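Local coordinates for protein twin-arginine translocation pathway signal (Rhodoferax ferrireducens, PDB 5IM2) that probably serves as the extracytoplasmic solute-binding protein of a TRAP transporter, holding benzoate in the cleft between its two domains, at residues Phe123-Val128 with Leu154-Asp159; Trp146-Thr151 with Thr355-Leu360; Gln166-Gly171 with Ala257-Thr262; Thr175-Ile180 with Leu244-Ser249. One frame throughout, in Å; residues are numbered along the deposited sequence.

Interaction 1 of 4, residues Phe123-Val128 with Leu154-Asp159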
loop_
_atom_site.group_PDB
_atom_site.type_symbol
_atom_site.label_atom_id
_atom_site.label_comp_id
_atom_site.label_asym_id
_atom_site.label_seq_id
_atom_site.Cartn_x
_atom_site.Cartn_y
_atom_site.Cartn_z
ATOM N N PHE A 123 13.252 -2.460 -3.181
ATOM C CA PHE A 123 12.349 -2.884 -4.254
ATOM C C PHE A 123 12.070 -1.690 -5.165
ATOM O O PHE A 123 10.976 -1.129 -5.176
ATOM C CB PHE A 123 11.058 -3.479 -3.694
ATOM C CG PHE A 123 11.275 -4.559 -2.713
ATOM C CD1 PHE A 123 11.707 -5.823 -3.129
ATOM C CD2 PHE A 123 11.094 -4.334 -1.348
ATOM C CE1 PHE A 123 11.929 -6.848 -2.214
ATOM C CE2 PHE A 123 11.304 -5.350 -0.439
ATOM C CZ PHE A 123 11.715 -6.622 -0.871
ATOM N N PRO A 124 13.069 -1.267 -5.948
ATOM C CA PRO A 124 12.921 -0.012 -6.688
ATOM C C PRO A 124 11.906 -0.062 -7.806
ATOM O O PRO A 124 11.264 0.958 -8.069
ATOM C CB PRO A 124 14.331 0.237 -7.228
ATOM C CG PRO A 124 14.973 -1.101 -7.287
ATOM C CD PRO A 124 14.411 -1.848 -6.104
ATOM N N ARG A 125 11.736 -1.186 -8.501
ATOM C CA ARG A 125 10.902 -1.122 -9.704
ATOM C C ARG A 125 9.398 -1.091 -9.405
ATOM O O ARG A 125 8.625 -0.502 -10.177
ATOM C CB ARG A 125 11.235 -2.295 -10.619
ATOM C CG ARG A 125 12.561 -2.170 -11.294
ATOM C CD ARG A 125 12.992 -3.460 -11.922
ATOM N NE ARG A 125 13.517 -4.361 -10.921
ATOM C CZ ARG A 125 14.141 -5.505 -11.191
ATOM N NH1 ARG A 125 14.290 -5.919 -12.446
ATOM N NH2 ARG A 125 14.600 -6.244 -10.198
ATOM N N ILE A 126 8.949 -1.705 -8.302
ATOM C CA ILE A 126 7.525 -1.690 -8.004
ATOM C C ILE A 126 7.052 -0.289 -7.628
ATOM O O ILE A 126 5.845 0.005 -7.655
ATOM C CB ILE A 126 7.197 -2.706 -6.894
ATOM C CG1 ILE A 126 5.693 -2.914 -6.838
ATOM C CG2 ILE A 126 7.725 -2.268 -5.551
ATOM C CD1 ILE A 126 5.245 -3.886 -5.729
ATOM N N GLU A 127 7.996 0.596 -7.293
ATOM C CA GLU A 127 7.688 1.957 -6.872
ATOM C C GLU A 127 7.018 2.802 -7.950
ATOM O O GLU A 127 6.525 3.885 -7.635
ATOM C CB GLU A 127 8.960 2.707 -6.462
ATOM C CG GLU A 127 9.697 2.263 -5.247
ATOM C CD GLU A 127 10.982 3.101 -5.051
ATOM O OE1 GLU A 127 11.536 3.670 -6.050
ATOM O OE2 GLU A 127 11.447 3.192 -3.905
ATOM N N VAL A 128 6.998 2.349 -9.205
ATOM C CA VAL A 128 6.364 3.107 -10.273
ATOM C C VAL A 128 4.903 3.396 -9.913
ATOM O O VAL A 128 4.330 4.417 -10.321
ATOM C CB VAL A 128 6.516 2.335 -11.602
ATOM C CG1 VAL A 128 5.685 1.059 -11.612
ATOM C CG2 VAL A 128 6.206 3.242 -12.781
ATOM N N LEU A 154 10.506 -9.714 -12.705
ATOM C CA LEU A 154 10.317 -10.963 -11.982
ATOM C C LEU A 154 11.436 -11.206 -10.981
ATOM O O LEU A 154 11.216 -11.878 -9.969
ATOM C CB LEU A 154 10.200 -12.110 -12.978
ATOM C CG LEU A 154 9.855 -13.489 -12.425
ATOM C CD1 LEU A 154 8.474 -13.521 -11.768
ATOM C CD2 LEU A 154 9.959 -14.483 -13.559
ATOM N N ASP A 155 12.623 -10.650 -11.215
ATOM C CA ASP A 155 13.731 -10.901 -10.298
ATOM C C ASP A 155 13.672 -10.046 -9.037
ATOM O O ASP A 155 14.425 -10.314 -8.102
ATOM C CB ASP A 155 15.056 -10.646 -10.995
ATOM C CG ASP A 155 15.152 -9.245 -11.510
ATOM O OD1 ASP A 155 14.530 -8.964 -12.562
ATOM O OD2 ASP A 155 15.817 -8.422 -10.853
ATOM N N GLU A 156 12.798 -9.033 -8.977
ATOM C CA GLU A 156 12.789 -8.121 -7.833
ATOM C C GLU A 156 12.367 -8.815 -6.549
ATOM O O GLU A 156 12.836 -8.440 -5.462
ATOM C CB GLU A 156 11.863 -6.918 -8.105
ATOM C CG GLU A 156 11.680 -5.929 -6.945
ATOM C CD GLU A 156 11.564 -4.478 -7.419
ATOM O OE1 GLU A 156 10.472 -3.854 -7.243
ATOM O OE2 GLU A 156 12.559 -3.971 -7.988
ATOM N N PHE A 157 11.486 -9.807 -6.650
ATOM C CA PHE A 157 11.013 -10.551 -5.495
ATOM C C PHE A 157 11.384 -12.027 -5.591
ATOM O O PHE A 157 10.689 -12.875 -5.028
ATOM C CB PHE A 157 9.500 -10.431 -5.350
ATOM C CG PHE A 157 8.995 -9.042 -4.967
ATOM C CD1 PHE A 157 9.181 -8.535 -3.682
ATOM C CD2 PHE A 157 8.281 -8.277 -5.878
ATOM C CE1 PHE A 157 8.689 -7.295 -3.334
ATOM C CE2 PHE A 157 7.795 -7.013 -5.522
ATOM C CZ PHE A 157 7.994 -6.536 -4.252
ATOM N N LYS A 158 12.453 -12.353 -6.310
ATOM C CA LYS A 158 12.725 -13.753 -6.633
ATOM C C LYS A 158 13.143 -14.565 -5.420
ATOM O O LYS A 158 13.204 -15.801 -5.516
ATOM C CB LYS A 158 13.804 -13.859 -7.711
ATOM C CG LYS A 158 15.166 -13.326 -7.295
ATOM C CD LYS A 158 16.189 -13.534 -8.406
ATOM C CE LYS A 158 17.598 -13.269 -7.917
ATOM N NZ LYS A 158 18.231 -12.124 -8.624
ATOM N N ASP A 159 13.385 -13.914 -4.280
ATOM C CA ASP A 159 13.783 -14.631 -3.084
ATOM C C ASP A 159 12.584 -15.070 -2.249
ATOM O O ASP A 159 12.776 -15.733 -1.221
ATOM C CB ASP A 159 14.778 -13.801 -2.250
ATOM C CG ASP A 159 14.344 -12.363 -2.032
ATOM O OD1 ASP A 159 13.354 -11.926 -2.643
ATOM O OD2 ASP A 159 15.033 -11.659 -1.249
HETATM O O HOH W 1 15.061 -5.026 -7.629
#

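Interaction 2 of 4, residues Trp146-Thr151 with Thr355-Leu360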
loop_
_atom_site.group_PDB
_atom_site.type_symbol
_atom_site.label_atom_id
_atom_site.label_comp_id
_atom_site.label_asym_id
_atom_site.label_seq_id
_atom_site.Cartn_x
_atom_site.Cartn_y
_atom_site.Cartn_z
ATOM N N TRP A 146 0.354 -6.607 -10.453
ATOM C CA TRP A 146 0.674 -8.027 -10.602
ATOM C C TRP A 146 1.339 -8.306 -11.953
ATOM O O TRP A 146 2.437 -8.896 -12.022
ATOM C CB TRP A 146 -0.580 -8.898 -10.448
ATOM C CG TRP A 146 -0.215 -10.321 -10.750
ATOM C CD1 TRP A 146 -0.334 -10.982 -11.959
ATOM C CD2 TRP A 146 0.394 -11.252 -9.853
ATOM N NE1 TRP A 146 0.141 -12.264 -11.848
ATOM C CE2 TRP A 146 0.607 -12.454 -10.571
ATOM C CE3 TRP A 146 0.758 -11.205 -8.507
ATOM C CZ2 TRP A 146 1.183 -13.562 -9.994
ATOM C CZ3 TRP A 146 1.330 -12.324 -7.936
ATOM C CH2 TRP A 146 1.524 -13.483 -8.670
ATOM N N GLU A 147 0.689 -7.872 -13.033
ATOM C CA GLU A 147 1.183 -8.155 -14.377
ATOM C C GLU A 147 2.523 -7.479 -14.639
ATOM O O GLU A 147 3.430 -8.088 -15.221
ATOM C CB GLU A 147 0.158 -7.730 -15.426
ATOM C CG GLU A 147 0.635 -8.044 -16.832
ATOM C CD GLU A 147 -0.420 -7.874 -17.928
ATOM O OE1 GLU A 147 -1.608 -7.632 -17.639
ATOM O OE2 GLU A 147 -0.036 -7.991 -19.104
ATOM N N TYR A 148 2.683 -6.246 -14.172
ATOM C CA TYR A 148 3.969 -5.547 -14.275
ATOM C C TYR A 148 5.109 -6.342 -13.632
ATOM O O TYR A 148 6.180 -6.523 -14.224
ATOM C CB TYR A 148 3.831 -4.171 -13.621
ATOM C CG TYR A 148 5.071 -3.301 -13.515
ATOM C CD1 TYR A 148 5.896 -3.408 -12.409
ATOM C CD2 TYR A 148 5.368 -2.347 -14.461
ATOM C CE1 TYR A 148 7.031 -2.599 -12.248
ATOM C CE2 TYR A 148 6.502 -1.514 -14.315
ATOM C CZ TYR A 148 7.309 -1.646 -13.181
ATOM O OH TYR A 148 8.412 -0.846 -12.965
ATOM N N MET A 149 4.934 -6.785 -12.393
ATOM C CA MET A 149 6.056 -7.452 -11.745
ATOM C C MET A 149 6.342 -8.786 -12.419
ATOM O O MET A 149 7.505 -9.172 -12.590
ATOM C CB MET A 149 5.783 -7.629 -10.253
ATOM C CG MET A 149 5.679 -6.304 -9.519
ATOM S SD MET A 149 7.120 -5.174 -9.690
ATOM C CE MET A 149 8.434 -6.106 -8.916
ATOM N N GLN A 150 5.286 -9.478 -12.847
ATOM C CA GLN A 150 5.440 -10.799 -13.431
ATOM C C GLN A 150 6.181 -10.735 -14.749
ATOM O O GLN A 150 6.952 -11.639 -15.075
ATOM C CB GLN A 150 4.067 -11.431 -13.651
ATOM C CG GLN A 150 3.534 -12.147 -12.459
ATOM C CD GLN A 150 4.242 -13.455 -12.217
ATOM O OE1 GLN A 150 5.131 -13.547 -11.368
ATOM N NE2 GLN A 150 3.851 -14.481 -12.965
ATOM N N THR A 151 5.935 -9.695 -15.536
ATOM C CA THR A 151 6.450 -9.650 -16.899
ATOM C C THR A 151 7.700 -8.799 -17.016
ATOM O O THR A 151 8.582 -9.122 -17.811
ATOM C CB THR A 151 5.377 -9.135 -17.866
ATOM O OG1 THR A 151 4.998 -7.798 -17.521
ATOM C CG2 THR A 151 4.153 -10.018 -17.803
ATOM N N THR A 355 6.298 3.541 -19.048
ATOM C CA THR A 355 5.403 3.361 -20.190
ATOM C C THR A 355 4.532 2.123 -20.002
ATOM O O THR A 355 3.301 2.170 -20.188
ATOM C CB THR A 355 6.244 3.285 -21.478
ATOM O OG1 THR A 355 6.946 4.517 -21.649
ATOM C CG2 THR A 355 5.393 3.072 -22.709
ATOM N N THR A 356 5.147 1.011 -19.599
ATOM C CA THR A 356 4.373 -0.197 -19.385
ATOM C C THR A 356 3.380 0.012 -18.250
ATOM O O THR A 356 2.216 -0.404 -18.362
ATOM C CB THR A 356 5.331 -1.369 -19.117
ATOM O OG1 THR A 356 6.042 -1.708 -20.335
ATOM C CG2 THR A 356 4.630 -2.577 -18.590
ATOM N N ALA A 357 3.816 0.634 -17.147
ATOM C CA ALA A 357 2.921 0.765 -15.998
ATOM C C ALA A 357 1.657 1.539 -16.363
ATOM O O ALA A 357 0.539 1.138 -16.002
ATOM C CB ALA A 357 3.648 1.425 -14.827
ATOM N N ARG A 358 1.803 2.641 -17.095
ATOM C CA ARG A 358 0.621 3.403 -17.481
ATOM C C ARG A 358 -0.276 2.585 -18.394
ATOM O O ARG A 358 -1.504 2.591 -18.239
ATOM C CB ARG A 358 1.039 4.713 -18.148
ATOM C CG ARG A 358 1.666 5.655 -17.132
ATOM C CD ARG A 358 1.692 7.069 -17.632
ATOM N NE ARG A 358 1.862 8.017 -16.536
ATOM C CZ ARG A 358 2.886 8.858 -16.397
ATOM N NH1 ARG A 358 3.883 8.906 -17.284
ATOM N NH2 ARG A 358 2.891 9.674 -15.352
ATOM N N ALA A 359 0.320 1.858 -19.339
ATOM C CA ALA A 359 -0.481 1.042 -20.250
ATOM C C ALA A 359 -1.237 -0.047 -19.500
ATOM O O ALA A 359 -2.388 -0.365 -19.847
ATOM C CB ALA A 359 0.409 0.411 -21.318
ATOM N N LEU A 360 -0.586 -0.684 -18.519
ATOM C CA LEU A 360 -1.221 -1.791 -17.795
ATOM C C LEU A 360 -2.352 -1.281 -16.922
ATOM O O LEU A 360 -3.406 -1.931 -16.813
ATOM C CB LEU A 360 -0.166 -2.569 -16.967
ATOM C CG LEU A 360 0.805 -3.447 -17.769
ATOM C CD1 LEU A 360 1.829 -4.165 -16.907
ATOM C CD2 LEU A 360 0.038 -4.482 -18.614
#

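Interaction 3 of 4, residues Gln166-Gly171 with Ala257-Thr262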
loop_
_atom_site.group_PDB
_atom_site.type_symbol
_atom_site.label_atom_id
_atom_site.label_comp_id
_atom_site.label_asym_id
_atom_site.label_seq_id
_atom_site.Cartn_x
_atom_site.Cartn_y
_atom_site.Cartn_z
ATOM N N GLN A 166 -0.660 -5.540 -4.635
ATOM C CA GLN A 166 -1.832 -4.666 -4.670
ATOM C C GLN A 166 -1.495 -3.282 -4.129
ATOM O O GLN A 166 -0.391 -3.031 -3.632
ATOM C CB GLN A 166 -3.003 -5.304 -3.908
ATOM C CG GLN A 166 -2.646 -5.870 -2.537
ATOM C CD GLN A 166 -3.356 -5.214 -1.364
ATOM O OE1 GLN A 166 -3.401 -5.771 -0.291
ATOM N NE2 GLN A 166 -3.858 -4.033 -1.548
ATOM N N VAL A 167 -2.434 -2.366 -4.345
ATOM C CA VAL A 167 -2.351 -0.985 -3.886
ATOM C C VAL A 167 -3.588 -0.691 -3.042
ATOM O O VAL A 167 -4.552 -1.464 -3.035
ATOM C CB VAL A 167 -2.224 0.022 -5.040
ATOM C CG1 VAL A 167 -1.000 -0.322 -5.879
ATOM C CG2 VAL A 167 -3.523 0.051 -5.867
ATOM N N HIS A 168 -3.556 0.431 -2.316
ATOM C CA HIS A 168 -4.724 0.893 -1.583
ATOM C C HIS A 168 -5.474 2.012 -2.338
ATOM O O HIS A 168 -5.152 2.362 -3.472
ATOM C CB HIS A 168 -4.344 1.271 -0.132
ATOM C CG HIS A 168 -3.367 2.414 0.040
ATOM N ND1 HIS A 168 -3.561 3.678 -0.491
ATOM C CD2 HIS A 168 -2.225 2.490 0.770
ATOM C CE1 HIS A 168 -2.549 4.461 -0.138
ATOM N NE2 HIS A 168 -1.742 3.778 0.658
ATOM N N GLY A 169 -6.556 2.527 -1.710
ATOM C CA GLY A 169 -7.327 3.594 -2.296
ATOM C C GLY A 169 -6.557 4.907 -2.324
ATOM O O GLY A 169 -5.420 5.007 -1.857
ATOM N N PRO A 170 -7.176 5.941 -2.881
ATOM C CA PRO A 170 -6.452 7.214 -3.042
ATOM C C PRO A 170 -5.974 7.785 -1.717
ATOM O O PRO A 170 -6.690 7.781 -0.712
ATOM C CB PRO A 170 -7.484 8.126 -3.708
ATOM C CG PRO A 170 -8.452 7.171 -4.384
ATOM C CD PRO A 170 -8.511 5.971 -3.494
ATOM N N GLY A 171 -4.737 8.292 -1.714
ATOM C CA GLY A 171 -4.197 8.889 -0.507
ATOM C C GLY A 171 -4.910 10.171 -0.101
ATOM O O GLY A 171 -5.410 10.937 -0.933
ATOM N N ALA A 257 -5.710 10.490 -8.364
ATOM C CA ALA A 257 -5.291 10.074 -7.038
ATOM C C ALA A 257 -3.867 10.546 -6.834
ATOM O O ALA A 257 -2.971 10.162 -7.588
ATOM C CB ALA A 257 -5.371 8.556 -6.890
ATOM N N LEU A 258 -3.644 11.335 -5.795
ATOM C CA LEU A 258 -2.317 11.884 -5.586
ATOM C C LEU A 258 -1.273 10.774 -5.483
ATOM O O LEU A 258 -0.217 10.845 -6.119
ATOM C CB LEU A 258 -2.299 12.753 -4.326
ATOM C CG LEU A 258 -0.896 13.292 -3.971
ATOM C CD1 LEU A 258 -0.418 14.223 -5.047
ATOM C CD2 LEU A 258 -0.959 14.003 -2.647
ATOM N N TYR A 259 -1.528 9.750 -4.662
ATOM C CA TYR A 259 -0.605 8.622 -4.570
ATOM C C TYR A 259 -1.361 7.391 -4.075
ATOM O O TYR A 259 -2.465 7.476 -3.539
ATOM C CB TYR A 259 0.597 8.920 -3.626
ATOM C CG TYR A 259 0.245 8.697 -2.187
ATOM C CD1 TYR A 259 -0.445 9.649 -1.464
ATOM C CD2 TYR A 259 0.536 7.488 -1.572
ATOM C CE1 TYR A 259 -0.838 9.412 -0.146
ATOM C CE2 TYR A 259 0.154 7.243 -0.253
ATOM C CZ TYR A 259 -0.536 8.206 0.445
ATOM O OH TYR A 259 -0.922 7.951 1.748
ATOM N N THR A 260 -0.720 6.244 -4.251
ATOM C CA THR A 260 -1.053 5.032 -3.514
ATOM C C THR A 260 0.246 4.331 -3.136
ATOM O O THR A 260 1.333 4.656 -3.633
ATOM C CB THR A 260 -2.001 4.138 -4.318
ATOM O OG1 THR A 260 -2.441 3.069 -3.481
ATOM C CG2 THR A 260 -1.345 3.575 -5.576
ATOM N N ALA A 261 0.140 3.391 -2.207
ATOM C CA ALA A 261 1.272 2.570 -1.808
ATOM C C ALA A 261 1.034 1.135 -2.254
ATOM O O ALA A 261 -0.100 0.696 -2.382
ATOM C CB ALA A 261 1.504 2.631 -0.293
ATOM N N THR A 262 2.124 0.418 -2.504
ATOM C CA THR A 262 2.075 -0.969 -2.914
ATOM C C THR A 262 2.267 -1.894 -1.732
ATOM O O THR A 262 2.955 -1.575 -0.764
ATOM C CB THR A 262 3.133 -1.290 -3.968
ATOM O OG1 THR A 262 4.439 -1.029 -3.459
ATOM C CG2 THR A 262 2.896 -0.471 -5.181
HETATM O O HOH W 2 -0.298 5.429 2.484
HETATM O O HOH W 3 -5.731 11.086 -3.752
#

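Interaction 4 of 4, residues Thr175-Ile180 with Leu244-Ser249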
loop_
_atom_site.group_PDB
_atom_site.type_symbol
_atom_site.label_atom_id
_atom_site.label_comp_id
_atom_site.label_asym_id
_atom_site.label_seq_id
_atom_site.Cartn_x
_atom_site.Cartn_y
_atom_site.Cartn_z
ATOM N N THR A 175 -4.353 16.156 8.997
ATOM C CA THR A 175 -3.531 17.110 9.728
ATOM C C THR A 175 -4.192 17.503 11.038
ATOM O O THR A 175 -5.412 17.474 11.178
ATOM C CB THR A 175 -3.286 18.355 8.899
ATOM O OG1 THR A 175 -4.541 18.800 8.378
ATOM C CG2 THR A 175 -2.346 18.034 7.719
ATOM N N LYS A 176 -3.365 17.893 11.996
ATOM C CA LYS A 176 -3.871 18.268 13.304
ATOM C C LYS A 176 -4.515 19.655 13.305
ATOM O O LYS A 176 -5.581 19.836 13.900
ATOM C CB LYS A 176 -2.734 18.204 14.332
ATOM C CG LYS A 176 -2.261 16.785 14.636
ATOM C CD LYS A 176 -1.393 16.714 15.874
ATOM C CE LYS A 176 0.064 16.855 15.542
ATOM N NZ LYS A 176 0.895 16.970 16.787
ATOM N N ASP A 177 -3.888 20.637 12.644
ATOM C CA ASP A 177 -4.226 22.047 12.835
ATOM C C ASP A 177 -4.524 22.816 11.550
ATOM O O ASP A 177 -5.316 23.766 11.586
ATOM C CB ASP A 177 -3.080 22.776 13.551
ATOM C CG ASP A 177 -2.720 22.155 14.892
ATOM O OD1 ASP A 177 -3.603 22.032 15.771
ATOM O OD2 ASP A 177 -1.534 21.789 15.068
ATOM N N LYS A 178 -3.865 22.486 10.436
ATOM C CA LYS A 178 -3.972 23.277 9.210
ATOM C C LYS A 178 -4.822 22.545 8.187
ATOM O O LYS A 178 -4.536 21.398 7.844
ATOM C CB LYS A 178 -2.611 23.589 8.563
ATOM C CG LYS A 178 -2.733 24.877 7.694
ATOM C CD LYS A 178 -1.463 25.386 7.061
ATOM C CE LYS A 178 -1.663 26.807 6.513
ATOM N NZ LYS A 178 -1.215 27.890 7.467
ATOM N N GLN A 179 -5.845 23.228 7.679
ATOM C CA GLN A 179 -6.549 22.698 6.521
ATOM C C GLN A 179 -5.708 22.860 5.261
ATOM O O GLN A 179 -5.132 23.921 5.014
ATOM C CB GLN A 179 -7.877 23.412 6.350
ATOM C CG GLN A 179 -8.668 22.951 5.144
ATOM C CD GLN A 179 -10.065 23.540 5.141
ATOM O OE1 GLN A 179 -10.241 24.762 5.044
ATOM N NE2 GLN A 179 -11.069 22.676 5.260
ATOM N N ILE A 180 -5.665 21.812 4.445
ATOM C CA ILE A 180 -4.885 21.794 3.208
ATOM C C ILE A 180 -5.845 22.059 2.052
ATOM O O ILE A 180 -6.546 21.156 1.590
ATOM C CB ILE A 180 -4.146 20.464 3.022
ATOM C CG1 ILE A 180 -3.293 20.110 4.253
ATOM C CG2 ILE A 180 -3.304 20.503 1.756
ATOM C CD1 ILE A 180 -2.348 21.179 4.667
ATOM N N LEU A 244 -6.893 11.837 16.476
ATOM C CA LEU A 244 -5.636 12.557 16.654
ATOM C C LEU A 244 -5.441 13.691 15.652
ATOM O O LEU A 244 -4.454 14.431 15.768
ATOM C CB LEU A 244 -4.458 11.568 16.551
ATOM C CG LEU A 244 -4.511 10.395 17.546
ATOM C CD1 LEU A 244 -3.586 9.256 17.165
ATOM C CD2 LEU A 244 -4.157 10.900 18.935
ATOM N N THR A 245 -6.335 13.837 14.673
ATOM C CA THR A 245 -6.249 14.886 13.659
ATOM C C THR A 245 -7.641 15.479 13.489
ATOM O O THR A 245 -8.641 14.861 13.857
ATOM C CB THR A 245 -5.707 14.363 12.302
ATOM O OG1 THR A 245 -6.554 13.332 11.788
ATOM C CG2 THR A 245 -4.278 13.836 12.421
ATOM N N ARG A 246 -7.705 16.707 12.965
ATOM C CA ARG A 246 -8.969 17.428 12.849
ATOM C C ARG A 246 -9.365 17.734 11.419
ATOM O O ARG A 246 -10.539 18.044 11.177
ATOM C CB ARG A 246 -8.924 18.777 13.594
ATOM C CG ARG A 246 -9.271 18.735 15.053
ATOM C CD ARG A 246 -9.456 20.158 15.593
ATOM N NE ARG A 246 -8.199 20.901 15.614
ATOM C CZ ARG A 246 -7.396 21.012 16.670
ATOM N NH1 ARG A 246 -7.709 20.434 17.826
ATOM N NH2 ARG A 246 -6.272 21.707 16.576
ATOM N N PHE A 247 -8.417 17.724 10.490
ATOM C CA PHE A 247 -8.632 18.183 9.131
ATOM C C PHE A 247 -8.243 17.069 8.173
ATOM O O PHE A 247 -7.237 16.386 8.379
ATOM C CB PHE A 247 -7.814 19.445 8.846
ATOM C CG PHE A 247 -8.271 20.628 9.619
ATOM C CD1 PHE A 247 -9.304 21.416 9.151
ATOM C CD2 PHE A 247 -7.669 20.947 10.824
ATOM C CE1 PHE A 247 -9.730 22.511 9.872
ATOM C CE2 PHE A 247 -8.085 22.040 11.546
ATOM C CZ PHE A 247 -9.122 22.823 11.073
ATOM N N HIS A 248 -9.057 16.878 7.138
ATOM C CA HIS A 248 -8.803 15.850 6.141
ATOM C C HIS A 248 -9.033 16.442 4.762
ATOM O O HIS A 248 -10.098 17.011 4.505
ATOM C CB HIS A 248 -9.728 14.664 6.384
ATOM C CG HIS A 248 -9.755 14.225 7.814
ATOM N ND1 HIS A 248 -8.920 13.244 8.310
ATOM C CD2 HIS A 248 -10.478 14.664 8.865
ATOM C CE1 HIS A 248 -9.135 13.098 9.607
ATOM N NE2 HIS A 248 -10.086 13.940 9.963
ATOM N N SER A 249 -8.047 16.319 3.885
ATOM C CA SER A 249 -8.176 16.774 2.510
ATOM C C SER A 249 -8.004 15.576 1.584
ATOM O O SER A 249 -6.919 14.997 1.503
ATOM C CB SER A 249 -7.157 17.869 2.207
ATOM O OG SER A 249 -7.640 19.070 2.767
HETATM O O HOH W 4 -10.047 19.915 5.856
HETATM O O HOH W 5 -7.338 19.515 5.152
#

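Interaction 1 of 4, residues Phe123-Val128 with Leu154-Asp159
E156 reaches across from the loop after helix 138-152 and plugs its carboxylate into the turn formed by F123-I126. Its CB packs against the guanidinium of R125, 3.5 Å from R125 NH2. E156 CG then lies 3.8 Å from F123 CD1, and a bend at chi2 (144°) turns the carboxylate toward the backbone of the turn. There the oxygens divide the work. E156 OE1 accepts from I126 N at 2.8 Å through its syn lone pair. E156 OE2 uses its own syn lone pair for R125 N (2.9 Å, 162°), while R125 NE approaches the same oxygen at 3.1 Å from above the carboxylate plane. A water joins OE2 to R125 NH2. The guanidinium is thereby fixed for an end-on grip on D155, with R125 NH1 going to D155 OD1 and R125 NH2 to D155 OD2, the latter at 2.6 Å and nearly straight. Such a charge network probably helps both acids stay ionised. Next to the E156 side chain, the rings of F123 and F157 form an offset stack, centroids 4.7 Å apart and planes at 25°. M149 of helix 138-152 packs on I126, E156 and F157, and strand 161-167 contributes L165, which packs on I126 and F157.

Interaction 2 of 4, residues Trp146-Thr151 with Thr355-Leu360
L360 projects from the C-terminal helix 350-367 onto E147 and Y148 of helix 138-152, in a helix-helix packing of the type-II periplasmic binding fold in which the short segments run roughly antiparallel (142°) with axes 10.0 Å apart. The tight part is the fork of L360. Its CD1 rests 3.5 Å from the backbone N of Y148 and also meets Y148 CB, whereas L360 CD2 lies 3.5 Å from E147 CD, against the carboxylate end of a side chain that crosses the leucine at about a right angle. E147 can reach this far because its CG is anti to the backbone N (chi1 -179°) and the chain stays extended; its two oxygens are engaged by K363 and H364, farther along the helix of L360. The contact is looser toward A357 and T356, where the Y148 ring is approached obliquely and A357 CB comes no nearer than 4.1 Å to Y148 CE2. Beyond them the hydroxyl of Y148 bonds the carbonyl of R125. On the partly exposed margin T356 turns its hydroxyl to Q352, and T151 stays within its own helix: T151 OG1 and T151 N bind E147 O from opposite faces of the carbonyl plane, the hydroxyl at 2.8 Å.

Interaction 3 of 4, residues Gln166-Gly171 with Ala257-Thr262
T260 OG1 donates to H168 O at 2.8 Å, approaching steeply out of the carbonyl plane, well off the usual lone-pair direction. Further along, G171 N bonds Y259 O (3.0 Å), and a weak bond runs from H168 N to A261 O. H168 is held within its own turn, where H168 ND1 donates to G169 O at 2.7 Å in both the ring plane and the carbonyl plane. With ND1 so engaged, NE2 shares a water with Y259 OH. One face of the imidazole lies over the backbone N of A261, and the edge meets Y259 CE2; the two rings are almost perpendicular (85°). Packing continues outward as Y259 CE1 comes within 3.4 Å of G171 CA, P170 CB touches A257 CB, and V167 sits against the methyl of T260. These two connections between the five- and six-stranded sheets resemble the interdomain hinge of periplasmic binding proteins, and H168 carries them into the benzoate pocket, near P232 and Q299.

Interaction 4 of 4, residues Thr175-Ile180 with Leu244-Ser249
T175 and F247 pair their backbones in both directions, as an antiparallel hydrogen-bonded pair: T175 N donates to F247 O (3.0 Å) and F247 N to T175 O (3.1 Å). T175 O also accepts R246 N at 3.0 Å, so R246 and F247 together face one residue, a classic beta bulge. It lies where strands 171-175 and 247-251 adjoin in the six-stranded sheet of the second domain. Among hydroxyls, T175 OG1, set between its backbone N and carbonyl carbon (chi1 49°), donates to K178 O and curls the chain after the strand back over F247. S249 OG donates to I180 O at 2.6 Å. A water joins Q179 NE2 to H248 O. Charge enters on the solvent-exposed side, where R246 NH2 meets D177 OD1 at 2.8 Å in a salt bridge, the two planes 42° apart; the arginine is poorly ordered. Packing centres on the F247 ring. The backbone from K178 to Q179 passes over one face, the aliphatic Q179 CB lies 3.7 Å from F247 CD1, and a polar atom, D177 O, comes within 3.3 Å of F247 CE2. T316 of neighbouring strand 316-320 also touches F247.

Interactions 1 and 2 are neighbours, their centres 12 Å apart: in the sequence, helix 138-152 falls between the two segments of interaction 1, and it supplies one of those of interaction 2, so the segments of the two alternate along the chain. Interaction 3 lies nearest the centre of the molecule, touching interaction 1 through I126 and T262, and follows helix 138-152 by way of strand 161-167. Interaction 4 is nested inside the loop that interaction 3 closes, and its centre is 34 Å from that of interaction 1, across the chain's centre. Strand 161-167 belongs to the five-stranded sheet and strand 171-175 to the six-stranded one, so interaction 3 bridges the domains at the benzoate pocket.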